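Local coordinates for cell wall surface anchor family protein (Streptococcus agalactiae, PDB 3PHS) that serves as a minor pilin of the cell-wall-anchored pilus and mediates adhesion to lung epithelial cells through an IgG-like domain, at residues A[58-61]-A[62-66]. Numbering follows the deposited sequence.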
loop_
_atom_site.group_PDB
_atom_site.type_symbol
_atom_site.label_atom_id
_atom_site.label_comp_id
_atom_site.label_asym_id
_atom_site.label_seq_id
_atom_site.Cartn_x
_atom_site.Cartn_y
_atom_site.Cartn_z
ATOM N N GLY A 58 21.938 15.918 4.662
ATOM C CA GLY A 58 22.765 14.792 4.222
ATOM C C GLY A 58 22.021 13.479 4.047
ATOM O O GLY A 58 22.559 12.535 3.468
ATOM N N ASP A 59 20.792 13.415 4.565
ATOM C CA ASP A 59 19.902 12.278 4.348
ATOM C C ASP A 59 18.691 12.800 3.580
ATOM O O ASP A 59 17.574 12.804 4.076
ATOM C CB ASP A 59 19.457 11.667 5.682
ATOM C CG ASP A 59 20.588 11.001 6.426
ATOM O OD1 ASP A 59 21.244 10.124 5.830
ATOM O OD2 ASP A 59 20.828 11.363 7.600
ATOM N N LEU A 60 18.936 13.266 2.366
ATOM C CA LEU A 60 17.939 14.028 1.610
ATOM C C LEU A 60 16.731 13.193 1.188
ATOM O O LEU A 60 15.576 13.638 1.303
ATOM C CB LEU A 60 18.606 14.618 0.374
ATOM C CG LEU A 60 17.978 15.843 -0.258
ATOM C CD1 LEU A 60 17.780 16.985 0.763
ATOM C CD2 LEU A 60 18.880 16.274 -1.423
ATOM N N LEU A 61 16.986 11.991 0.683
ATOM C CA LEU A 61 15.881 11.133 0.261
ATOM C C LEU A 61 15.019 10.744 1.469
ATOM O O LEU A 61 13.776 10.804 1.417
ATOM C CB LEU A 61 16.389 9.903 -0.507
ATOM C CG LEU A 61 15.323 8.883 -0.960
ATOM C CD1 LEU A 61 14.281 9.487 -1.914
ATOM C CD2 LEU A 61 15.991 7.663 -1.594
ATOM N N ALA A 62 15.671 10.371 2.571
ATOM C CA ALA A 62 14.922 10.032 3.791
ATOM C C ALA A 62 14.117 11.230 4.294
ATOM O O ALA A 62 12.997 11.068 4.766
ATOM C CB ALA A 62 15.878 9.520 4.890
ATOM N N HIS A 63 14.697 12.425 4.209
ATOM C CA HIS A 63 13.988 13.625 4.611
ATOM C C HIS A 63 12.694 13.805 3.830
ATOM O O HIS A 63 11.633 14.043 4.408
ATOM C CB HIS A 63 14.847 14.881 4.455
ATOM C CG HIS A 63 14.079 16.138 4.710
ATOM N ND1 HIS A 63 13.578 16.456 5.956
ATOM C CD2 HIS A 63 13.664 17.119 3.874
ATOM C CE1 HIS A 63 12.923 17.605 5.882
ATOM N NE2 HIS A 63 12.964 18.028 4.631
ATOM N N TRP A 64 12.797 13.697 2.514
ATOM C CA TRP A 64 11.649 13.872 1.638
ATOM C C TRP A 64 10.633 12.741 1.788
ATOM O O TRP A 64 9.444 13.002 1.777
ATOM C CB TRP A 64 12.121 14.096 0.191
ATOM C CG TRP A 64 12.534 15.532 0.058
ATOM C CD1 TRP A 64 13.725 16.086 0.424
ATOM C CD2 TRP A 64 11.698 16.610 -0.370
ATOM N NE1 TRP A 64 13.694 17.458 0.227
ATOM C CE2 TRP A 64 12.456 17.803 -0.255
ATOM C CE3 TRP A 64 10.387 16.683 -0.846
ATOM C CZ2 TRP A 64 11.946 19.060 -0.622
ATOM C CZ3 TRP A 64 9.874 17.946 -1.218
ATOM C CH2 TRP A 64 10.658 19.110 -1.106
ATOM N N ASN A 65 11.112 11.516 2.013
ATOM C CA ASN A 65 10.224 10.367 2.235
ATOM C C ASN A 65 9.421 10.470 3.534
ATOM O O ASN A 65 8.374 9.829 3.668
ATOM C CB ASN A 65 11.022 9.062 2.242
ATOM C CG ASN A 65 11.369 8.556 0.838
ATOM O OD1 ASN A 65 10.726 8.909 -0.154
ATOM N ND2 ASN A 65 12.382 7.692 0.764
ATOM N N SER A 66 9.918 11.279 4.475
ATOM C CA SER A 66 9.280 11.472 5.798
ATOM C C SER A 66 8.123 12.478 5.771
ATOM O O SER A 66 7.305 12.512 6.690
ATOM C CB SER A 66 10.327 11.909 6.837
ATOM O OG SER A 66 10.635 13.297 6.733
#
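L61 and N65, one helical turn apart, show how a short helix can pair side chains while its backbone closes the same turn. The backbone N of N65 donates to L61 O at 2.8 Å. Next to this bond the two side chains cross at a slant: L61 CG lies 3.6 Å from N65 ND2, and CD1 of the leucine rests against the same carboxamide. N65 has its CG beside its own backbone N (chi1 -80°), a setting that brings the carboxamide back over the preceding turn, and its OD1 is hydrogen-bonded to the hydroxyl of Y101.

L60 and W64 repeat the spacing on another side of the helix. Here the side chains run alongside each other, with L60 CD1 4.1 Å from NE1 of the indole, and W64 N bonds to L60 O at 3.0 Å. The same carbonyl oxygen sits at the indole edge, in the ring plane, 3.2 Å from W64 CD1. Helix 60-65 belongs to the connection between strands 46-52 and 76-83, neighbours in a four-stranded antiparallel sheet of the Ig-like fold. L60 and W64 both touch L52 of that sheet, while the buried indole also packs on Y50, Y101 and L72, the last from helix 69-75.

D59 holds the N-cap position, though its side chain makes no capping bond; its carbonyl oxygen accepts from H63 N at 2.9 Å. The A62 methyl lies against this start of the helix, its CB 3.8 Å from D59 O and 4.2 Å from D59 CB. H63 NE2 is hydrogen-bonded to Q75, linking this turn to the following helix.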